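Local coordinates for double-stranded RNA-binding protein 1 (PDB 3ADG) that binds double-stranded RNA and, in the nucleus, assists DICER-LIKE 1 in accurately processing primary microRNA transcripts into mature microRNAs, at residues 32-40 and 49-60. Sequence-based numbering, arbitrary orientation.
Sequences HKSLFQSTV and SLPGFFNRKAAE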
# COMPACT_ATOMS: atom_id res chain seq x y z
N HIS A 32 4.85 -14.75 -16.25
CA HIS A 32 6.14 -14.81 -15.54
C HIS A 32 6.98 -13.51 -15.57
O HIS A 32 8.13 -13.48 -15.14
CB HIS A 32 6.95 -16.05 -15.99
CG HIS A 32 6.32 -17.35 -15.60
ND1 HIS A 32 6.79 -18.12 -14.56
CD2 HIS A 32 5.21 -17.97 -16.06
CE1 HIS A 32 6.01 -19.18 -14.41
NE2 HIS A 32 5.05 -19.12 -15.32
N LYS A 33 6.40 -12.44 -16.11
CA LYS A 33 6.98 -11.10 -15.98
C LYS A 33 5.89 -10.17 -15.55
O LYS A 33 5.64 -9.15 -16.20
CB LYS A 33 7.56 -10.58 -17.30
CG LYS A 33 8.55 -11.50 -17.95
CD LYS A 33 9.85 -11.49 -17.21
CE LYS A 33 10.68 -12.72 -17.56
NZ LYS A 33 11.98 -12.59 -16.83
N SER A 34 5.21 -10.54 -14.47
CA SER A 34 4.05 -9.79 -14.03
C SER A 34 4.49 -8.48 -13.39
O SER A 34 5.61 -8.38 -12.89
CB SER A 34 3.16 -10.60 -13.10
OG SER A 34 2.56 -11.67 -13.82
N LEU A 35 3.58 -7.51 -13.42
CA LEU A 35 3.80 -6.20 -12.79
C LEU A 35 2.67 -6.00 -11.79
O LEU A 35 1.54 -6.43 -12.05
CB LEU A 35 3.83 -5.10 -13.85
CG LEU A 35 5.07 -5.14 -14.75
CD1 LEU A 35 4.95 -4.02 -15.82
CD2 LEU A 35 6.41 -5.05 -13.97
N PHE A 36 2.99 -5.35 -10.67
CA PHE A 36 2.11 -5.24 -9.53
C PHE A 36 1.94 -3.77 -9.16
O PHE A 36 2.89 -3.00 -9.20
CB PHE A 36 2.70 -6.01 -8.32
CG PHE A 36 2.76 -7.50 -8.52
CD1 PHE A 36 3.81 -8.11 -9.23
CD2 PHE A 36 1.78 -8.33 -7.98
CE1 PHE A 36 3.87 -9.50 -9.39
CE2 PHE A 36 1.83 -9.72 -8.14
CZ PHE A 36 2.85 -10.30 -8.85
N GLN A 37 0.73 -3.45 -8.73
CA GLN A 37 0.33 -2.15 -8.26
C GLN A 37 -0.58 -2.45 -7.09
O GLN A 37 -1.28 -3.48 -7.10
CB GLN A 37 -0.44 -1.41 -9.36
CG GLN A 37 -0.58 0.10 -9.11
CD GLN A 37 -1.90 0.51 -8.40
OE1 GLN A 37 -2.92 -0.19 -8.45
NE2 GLN A 37 -1.87 1.69 -7.77
N SER A 38 -0.60 -1.59 -6.10
CA SER A 38 -1.47 -1.83 -4.95
C SER A 38 -2.20 -0.55 -4.55
O SER A 38 -1.69 0.56 -4.72
CB SER A 38 -0.67 -2.39 -3.76
OG SER A 38 -1.49 -2.52 -2.62
N THR A 39 -3.40 -0.73 -4.01
CA THR A 39 -4.15 0.34 -3.40
C THR A 39 -4.31 -0.08 -1.97
O THR A 39 -4.69 -1.23 -1.71
CB THR A 39 -5.54 0.54 -4.04
OG1 THR A 39 -5.39 0.83 -5.43
CG2 THR A 39 -6.32 1.71 -3.35
N VAL A 40 -3.95 0.82 -1.06
CA VAL A 40 -4.23 0.65 0.37
C VAL A 40 -5.46 1.48 0.71
O VAL A 40 -5.60 2.64 0.27
CB VAL A 40 -3.01 0.96 1.33
CG1 VAL A 40 -2.61 2.43 1.31
CG2 VAL A 40 -3.31 0.50 2.79
N SER A 49 -0.27 2.93 -4.87
CA SER A 49 1.17 2.77 -5.14
C SER A 49 1.56 3.24 -6.54
O SER A 49 0.73 3.41 -7.47
CB SER A 49 1.55 1.29 -5.01
OG SER A 49 1.13 0.59 -6.18
N LEU A 50 2.88 3.38 -6.71
CA LEU A 50 3.49 3.43 -8.03
C LEU A 50 3.21 2.13 -8.82
O LEU A 50 2.95 1.08 -8.22
CB LEU A 50 4.99 3.64 -7.88
CG LEU A 50 5.41 5.07 -7.51
CD1 LEU A 50 6.92 5.17 -7.53
CD2 LEU A 50 4.76 6.12 -8.43
N PRO A 51 3.25 2.19 -10.17
CA PRO A 51 3.04 0.94 -10.92
C PRO A 51 4.34 0.18 -11.07
O PRO A 51 5.46 0.69 -10.72
CB PRO A 51 2.62 1.46 -12.31
CG PRO A 51 3.46 2.70 -12.49
CD PRO A 51 3.49 3.34 -11.08
N GLY A 52 4.24 -1.04 -11.60
CA GLY A 52 5.43 -1.70 -12.15
C GLY A 52 6.32 -2.43 -11.17
O GLY A 52 7.49 -2.68 -11.46
N PHE A 53 5.80 -2.74 -9.99
CA PHE A 53 6.58 -3.55 -9.06
C PHE A 53 6.62 -5.03 -9.47
O PHE A 53 5.76 -5.50 -10.24
CB PHE A 53 6.06 -3.37 -7.62
CG PHE A 53 6.34 -2.00 -7.08
CD1 PHE A 53 5.33 -1.06 -7.06
CD2 PHE A 53 7.65 -1.61 -6.72
CE1 PHE A 53 5.55 0.25 -6.61
CE2 PHE A 53 7.89 -0.33 -6.26
CZ PHE A 53 6.82 0.61 -6.19
N PHE A 54 7.63 -5.75 -8.98
CA PHE A 54 7.83 -7.16 -9.37
C PHE A 54 7.17 -8.17 -8.43
O PHE A 54 7.16 -9.38 -8.70
CB PHE A 54 9.31 -7.49 -9.55
CG PHE A 54 10.05 -6.59 -10.54
CD1 PHE A 54 11.40 -6.28 -10.35
CD2 PHE A 54 9.40 -6.08 -11.67
CE1 PHE A 54 12.12 -5.47 -11.27
CE2 PHE A 54 10.08 -5.27 -12.58
CZ PHE A 54 11.46 -4.95 -12.39
N ASN A 55 6.65 -7.66 -7.32
CA ASN A 55 5.93 -8.49 -6.36
C ASN A 55 4.92 -7.69 -5.53
O ASN A 55 4.99 -6.45 -5.46
CB ASN A 55 6.94 -9.27 -5.50
CG ASN A 55 7.86 -8.34 -4.73
OD1 ASN A 55 7.44 -7.74 -3.72
ND2 ASN A 55 9.08 -8.16 -5.23
N ARG A 56 3.99 -8.41 -4.91
CA ARG A 56 2.90 -7.75 -4.19
C ARG A 56 3.44 -6.93 -3.01
O ARG A 56 3.01 -5.81 -2.79
CB ARG A 56 1.83 -8.77 -3.76
CG ARG A 56 2.33 -9.82 -2.81
CD ARG A 56 1.98 -9.44 -1.39
NE ARG A 56 1.99 -10.60 -0.50
CZ ARG A 56 1.79 -10.55 0.81
NH1 ARG A 56 1.55 -9.38 1.43
NH2 ARG A 56 1.85 -11.68 1.50
N LYS A 57 4.41 -7.47 -2.28
CA LYS A 57 4.93 -6.79 -1.10
C LYS A 57 5.54 -5.42 -1.45
O LYS A 57 5.30 -4.45 -0.75
CB LYS A 57 5.94 -7.67 -0.37
CG LYS A 57 5.24 -8.77 0.44
CD LYS A 57 6.20 -9.45 1.33
CE LYS A 57 5.51 -10.64 2.01
NZ LYS A 57 6.42 -11.26 2.97
N ALA A 58 6.31 -5.36 -2.53
CA ALA A 58 6.89 -4.07 -2.94
C ALA A 58 5.80 -3.02 -3.28
O ALA A 58 5.92 -1.83 -2.92
CB ALA A 58 7.86 -4.28 -4.12
N ALA A 59 4.75 -3.47 -3.98
CA ALA A 59 3.60 -2.62 -4.32
C ALA A 59 2.90 -2.13 -3.06
O ALA A 59 2.59 -0.94 -2.95
CB ALA A 59 2.62 -3.37 -5.24
N GLU A 60 2.63 -3.05 -2.12
CA GLU A 60 1.93 -2.72 -0.89
C GLU A 60 2.75 -1.70 -0.10
O GLU A 60 2.20 -0.70 0.39
CB GLU A 60 1.68 -3.98 -0.07
CG GLU A 60 0.67 -4.90 -0.77
CD GLU A 60 0.45 -6.21 -0.00
OE1 GLU A 60 1.31 -6.56 0.82
OE2 GLU A 60 -0.58 -6.87 -0.21
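Phe-36 lays one face of its ring over the start of helix 56-71. Asn-55 CA sits 3.9 Å from the ring centroid in a CH-pi contact, and Arg-56 N lies above the same face. Asn-55 is the N-cap of the helix; its OD1 accepts from Ala-58 N. Phe-53 O meets the ring edge in plane and also accepts Phe-36 N (2.8 Å). Phe-53 N returns a bond to Phe-36 O. Gly-52 and Phe-53 together stand opposite Phe-36 as a G1 beta bulge, the glycine at positive phi. The tight, buried part is at Ser-38. Its CB packs 3.7 Å from Ala-59 CB, and its OG bonds to Glu-24 O on the neighbouring strand 22-28. Ser-49 OG accepts Ser-38 N almost straight (2.8 Å, 175°) and donates to Leu-50 O. Gln-37 bends at chi2 (-94°), which brings NE2 to Ser-49 O at 3.1 Å; that oxygen lies in the plane of the Gln-37 amide. The loose side is exposed: Leu-35 CD2 meets the Phe-54 ring edge at 3.9 Å. A serine in place of Phe-36 would probably strip Asn-55 CA of its CH-pi partner and open a gap beside the first helical turn. Helix packed on antiparallel sheet typifies the alpha-beta-beta-beta-alpha double-stranded RNA-binding fold, here the protein's first such domain.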